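Local structure of GP23.1 (Bacillus phage spp1, 2XF7) at the interface of chains A and B. The protein is a small helical phage protein that may act as a chaperone and forms a six-copy assembly. Residues are numbered along the deposited sequence; one frame, centred on the assembly and turned at random. Chains: chain A/B, GP23.1.

Contact 1: the interface of chains A and B. Residues chain A 11, 43-44; chain B 10, 26-27, 30, 32.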
loop_
_atom_site.group_PDB
_atom_site.type_symbol
_atom_site.label_atom_id
_atom_site.label_comp_id
_atom_site.label_asym_id
_atom_site.label_seq_id
_atom_site.Cartn_x
_atom_site.Cartn_y
_atom_site.Cartn_z
ATOM N N LEU A 11 -6.832 8.304 -9.603
ATOM C CA LEU A 11 -5.892 8.630 -10.705
ATOM C C LEU A 11 -5.258 7.309 -11.199
ATOM O O LEU A 11 -5.167 7.059 -12.421
ATOM C CB LEU A 11 -4.829 9.559 -10.177
ATOM C CG LEU A 11 -3.667 9.801 -11.145
ATOM C CD1 LEU A 11 -4.161 10.400 -12.496
ATOM C CD2 LEU A 11 -2.650 10.734 -10.530
ATOM N N SER A 43 -7.327 14.684 -17.496
ATOM C CA SER A 43 -6.290 15.339 -18.321
ATOM C C SER A 43 -5.144 14.312 -18.611
ATOM O O SER A 43 -4.317 14.557 -19.492
ATOM C CB SER A 43 -5.721 16.567 -17.607
ATOM O OG SER A 43 -4.777 16.259 -16.587
ATOM N N TYR A 44 -5.070 13.222 -17.800
ATOM C CA TYR A 44 -4.047 12.190 -18.036
ATOM C C TYR A 44 -4.521 11.214 -19.124
ATOM O O TYR A 44 -5.721 11.046 -19.283
ATOM C CB TYR A 44 -3.836 11.367 -16.749
ATOM C CG TYR A 44 -3.042 12.059 -15.670
ATOM C CD1 TYR A 44 -1.678 11.767 -15.471
ATOM C CD2 TYR A 44 -3.649 12.953 -14.794
ATOM C CE1 TYR A 44 -0.956 12.341 -14.424
ATOM C CE2 TYR A 44 -2.920 13.552 -13.758
ATOM C CZ TYR A 44 -1.602 13.187 -13.533
ATOM O OH TYR A 44 -0.891 13.716 -12.468
ATOM N N PHE B 10 5.096 8.248 -8.988
ATOM C CA PHE B 10 5.660 8.589 -10.310
ATOM C C PHE B 10 7.110 8.126 -10.457
ATOM O O PHE B 10 7.514 7.682 -11.548
ATOM C CB PHE B 10 5.499 10.064 -10.649
ATOM C CG PHE B 10 4.054 10.379 -10.990
ATOM C CD1 PHE B 10 3.463 9.862 -12.154
ATOM C CD2 PHE B 10 3.282 11.181 -10.154
ATOM C CE1 PHE B 10 2.106 10.156 -12.465
ATOM C CE2 PHE B 10 1.937 11.494 -10.488
ATOM C CZ PHE B 10 1.375 10.978 -11.626
ATOM N N VAL B 26 2.556 15.973 -17.853
ATOM C CA VAL B 26 1.107 16.009 -17.557
ATOM C C VAL B 26 0.919 16.160 -16.033
ATOM O O VAL B 26 0.079 16.953 -15.548
ATOM C CB VAL B 26 0.399 14.725 -18.087
ATOM C CG1 VAL B 26 -1.051 14.646 -17.574
ATOM C CG2 VAL B 26 0.434 14.611 -19.621
ATOM N N ALA B 27 1.687 15.355 -15.266
ATOM C CA ALA B 27 1.561 15.395 -13.787
ATOM C C ALA B 27 1.973 16.798 -13.241
ATOM O O ALA B 27 1.330 17.318 -12.341
ATOM C CB ALA B 27 2.400 14.279 -13.156
ATOM N N ALA B 30 -0.802 19.243 -13.977
ATOM C CA ALA B 30 -1.941 18.962 -13.078
ATOM C C ALA B 30 -1.678 19.410 -11.627
ATOM O O ALA B 30 -2.621 19.442 -10.821
ATOM C CB ALA B 30 -2.261 17.458 -13.106
ATOM N N ASP B 32 0.302 17.592 -9.684
ATOM C CA ASP B 32 0.520 16.341 -8.927
ATOM C C ASP B 32 2.016 16.112 -8.641
ATOM O O ASP B 32 2.397 15.227 -7.838
ATOM C CB ASP B 32 -0.107 15.165 -9.627
ATOM C CG ASP B 32 -1.623 15.256 -9.594
ATOM O OD1 ASP B 32 -2.184 15.842 -8.600
ATOM O OD2 ASP B 32 -2.256 14.720 -10.501
HETATM O O HOH W 1 -2.319 17.773 -16.578
#
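A:Tyr44 reaches B:Asp32 because its CG stands anti to its own carbonyl carbon (chi1 -76°), which sends the ring away from the loop after helix 35-42 and against helix 21-30 of chain B. B:Asp32, just past the end of that helix, has its CG turned the same way (chi1 -69°), and its carboxylate comes to the phenol. The hydroxyl OH of A:Tyr44 donates to carboxylate OD2 of B:Asp32 over 2.6 Å, and OD2 accepts it with its anti lone pair, on the side away from OD1. Ring and carboxylate lie only 15° from coplanar.

The two faces of the tyrosine ring are covered from different chains. Methyl CG1 of B:Val26 sits over one, 3.8 Å from the ring centroid in a CH-pi contact, while A:Leu11 of its own chain lays CD1 under the other. Around the rim, CE1 of A:Tyr44 meets CZ of B:Phe10 at 3.9 Å, the two side chains arriving from opposite directions, and CE2 lies 4.0 Å from CB of B:Ala30. The phenol oxygen passes close to B:Ala27. Beside the ring, a water links hydroxyl OG of A:Ser43 (2.9 Å) to the backbone O of B:Val26 (2.7 Å).

Sandwiched and bonded at its hydroxyl, the tyrosine is probably limited in tilt and rotation, and in the six-copy assembly it would join neighbouring copies through a largely apolar socket closed by a polar pair.

Contact 2: the interface of chains A and B. Residues chain A 15, 44-45, 49; chain B 9, 13, 18-19, 23.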
loop_
_atom_site.group_PDB
_atom_site.type_symbol
_atom_site.label_atom_id
_atom_site.label_comp_id
_atom_site.label_asym_id
_atom_site.label_seq_id
_atom_site.Cartn_x
_atom_site.Cartn_y
_atom_site.Cartn_z
ATOM N N LEU A 15 -5.330 5.748 -14.959
ATOM C CA LEU A 15 -4.106 5.397 -15.682
ATOM C C LEU A 15 -4.098 3.913 -16.048
ATOM O O LEU A 15 -3.560 3.580 -17.105
ATOM C CB LEU A 15 -2.855 5.778 -14.899
ATOM C CG LEU A 15 -2.649 7.302 -14.765
ATOM C CD1 LEU A 15 -1.569 7.616 -13.763
ATOM C CD2 LEU A 15 -2.189 7.890 -16.128
ATOM N N TYR A 44 -5.070 13.222 -17.800
ATOM C CA TYR A 44 -4.047 12.190 -18.036
ATOM C C TYR A 44 -4.521 11.214 -19.124
ATOM O O TYR A 44 -5.721 11.046 -19.283
ATOM C CB TYR A 44 -3.836 11.367 -16.749
ATOM C CG TYR A 44 -3.042 12.059 -15.670
ATOM C CD1 TYR A 44 -1.678 11.767 -15.471
ATOM C CD2 TYR A 44 -3.649 12.953 -14.794
ATOM C CE1 TYR A 44 -0.956 12.341 -14.424
ATOM C CE2 TYR A 44 -2.920 13.552 -13.758
ATOM C CZ TYR A 44 -1.602 13.187 -13.533
ATOM O OH TYR A 44 -0.891 13.716 -12.468
ATOM N N PRO A 45 -3.576 10.472 -19.761
ATOM C CA PRO A 45 -3.976 9.480 -20.802
ATOM C C PRO A 45 -4.602 8.256 -20.160
ATOM O O PRO A 45 -3.951 7.541 -19.351
ATOM C CB PRO A 45 -2.646 9.126 -21.508
ATOM C CG PRO A 45 -1.578 9.422 -20.472
ATOM C CD PRO A 45 -2.098 10.598 -19.663
ATOM N N TRP A 49 -1.101 2.878 -18.017
ATOM C CA TRP A 49 -0.551 1.713 -17.332
ATOM C C TRP A 49 -1.261 0.449 -17.883
ATOM O O TRP A 49 -2.469 0.482 -18.120
ATOM C CB TRP A 49 -0.794 1.773 -15.826
ATOM C CG TRP A 49 -0.273 2.907 -14.966
ATOM C CD1 TRP A 49 -0.729 3.208 -13.717
ATOM C CD2 TRP A 49 0.760 3.872 -15.254
ATOM N NE1 TRP A 49 -0.048 4.287 -13.201
ATOM C CE2 TRP A 49 0.890 4.698 -14.110
ATOM C CE3 TRP A 49 1.561 4.146 -16.368
ATOM C CZ2 TRP A 49 1.842 5.721 -14.017
ATOM C CZ3 TRP A 49 2.477 5.188 -16.283
ATOM C CH2 TRP A 49 2.531 6.023 -15.147
ATOM N N TYR B 9 5.037 7.363 -6.273
ATOM C CA TYR B 9 4.236 6.697 -7.298
ATOM C C TYR B 9 4.817 6.985 -8.683
ATOM O O TYR B 9 4.997 6.057 -9.468
ATOM C CB TYR B 9 2.814 7.283 -7.194
ATOM C CG TYR B 9 1.866 6.733 -8.208
ATOM C CD1 TYR B 9 1.271 5.502 -8.021
ATOM C CD2 TYR B 9 1.475 7.499 -9.318
ATOM C CE1 TYR B 9 0.340 5.012 -8.913
ATOM C CE2 TYR B 9 0.538 7.021 -10.216
ATOM C CZ TYR B 9 -0.020 5.771 -10.016
ATOM O OH TYR B 9 -0.993 5.277 -10.837
ATOM N N SER B 13 7.062 4.593 -11.418
ATOM C CA SER B 13 6.660 4.403 -12.818
ATOM C C SER B 13 7.814 4.756 -13.771
ATOM O O SER B 13 7.934 4.177 -14.859
ATOM C CB SER B 13 5.401 5.203 -13.133
ATOM O OG SER B 13 5.574 6.601 -13.010
ATOM N N THR B 18 7.468 2.723 -17.338
ATOM C CA THR B 18 6.087 2.919 -17.798
ATOM C C THR B 18 5.715 4.355 -17.941
ATOM O O THR B 18 4.834 4.688 -18.746
ATOM C CB THR B 18 5.121 2.155 -16.925
ATOM O OG1 THR B 18 5.265 2.595 -15.590
ATOM C CG2 THR B 18 5.342 0.656 -17.001
ATOM N N ALA B 19 6.385 5.244 -17.183
ATOM C CA ALA B 19 6.149 6.685 -17.338
ATOM C C ALA B 19 7.188 7.253 -18.329
ATOM O O ALA B 19 8.392 6.966 -18.199
ATOM C CB ALA B 19 6.376 7.413 -16.007
ATOM N N LEU B 23 4.528 12.045 -19.748
ATOM C CA LEU B 23 3.585 11.753 -18.674
ATOM C C LEU B 23 3.979 12.618 -17.424
ATOM O O LEU B 23 3.131 13.139 -16.783
ATOM C CB LEU B 23 3.601 10.260 -18.333
ATOM C CG LEU B 23 2.502 9.894 -17.304
ATOM C CD1 LEU B 23 1.077 10.089 -17.875
ATOM C CD2 LEU B 23 2.685 8.522 -16.776
#
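The C-terminal tail of chain A, which runs on as loop after helix 35-42, lays A:Trp49 between helix 7-15, the following loop and helix 21-30 of chain B. Indole NE1 of A:Trp49 donates to the phenol OH of B:Tyr9 over 2.7 Å. The bond is nearly straight, 163° at the hydrogen, and the oxygen lies only 8° out of the indole plane, so the N-H points almost directly at it. B:Tyr9 reaches that place with its CG anti to the backbone N (chi1 178°), its ring extended from the helix toward chain A.

The six-membered half of the indole goes deeper into chain B. Its CH2 lies 3.6 Å from CB of B:Ser13, and CZ3 comes 3.4 Å from the backbone O of B:Thr18, with the threonine side chain crossing the indole at about a right angle. Methyl CD2 of B:Leu23 also packs against this end, although its modelled approach to CH2 is too short to be trusted. On the chain A side, CB of A:Leu15 covers one face of the indole toward the rim, and CD1 of A:Leu15 reaches OH of B:Tyr9 at 3.8 Å.

The two branches of B:Leu23 serve different parts of chain A. While CD2 turns to the tryptophan, the other branch, CD1, meets CD of A:Pro45 at 3.7 Å and touches the flank of A:Tyr44. Within chain B, B:Thr18 OG1 donates to the backbone O of B:Ser13 at 3.2 Å, on a lone pair in the carbonyl plane, which ties the loop back to the helix end beside the indole.

In the fold, A:Leu15 lies near the end of helix 7-16 and supports the tail from beneath, while the receiving surface of chain B spans its first two helices and the turn joining them.

The C-alpha centres of contact 1 and contact 2 lie about 8 Å apart, and A:Tyr44 belongs to both, so they form one continuous strip of the same interface. Chain A supplies helix 7-16 and the segment after helix 35-42 to each; chain B supplies its first two helices, with B:Asp32 just past helix 21-30 in contact 1 and the loop before that helix in contact 2. The pairing is not an exact two-fold, and different surfaces of the same protein meet. Such a pairing, apparently head-to-tail, would suit a closed ring, consistent with the six copies of the deposited assembly.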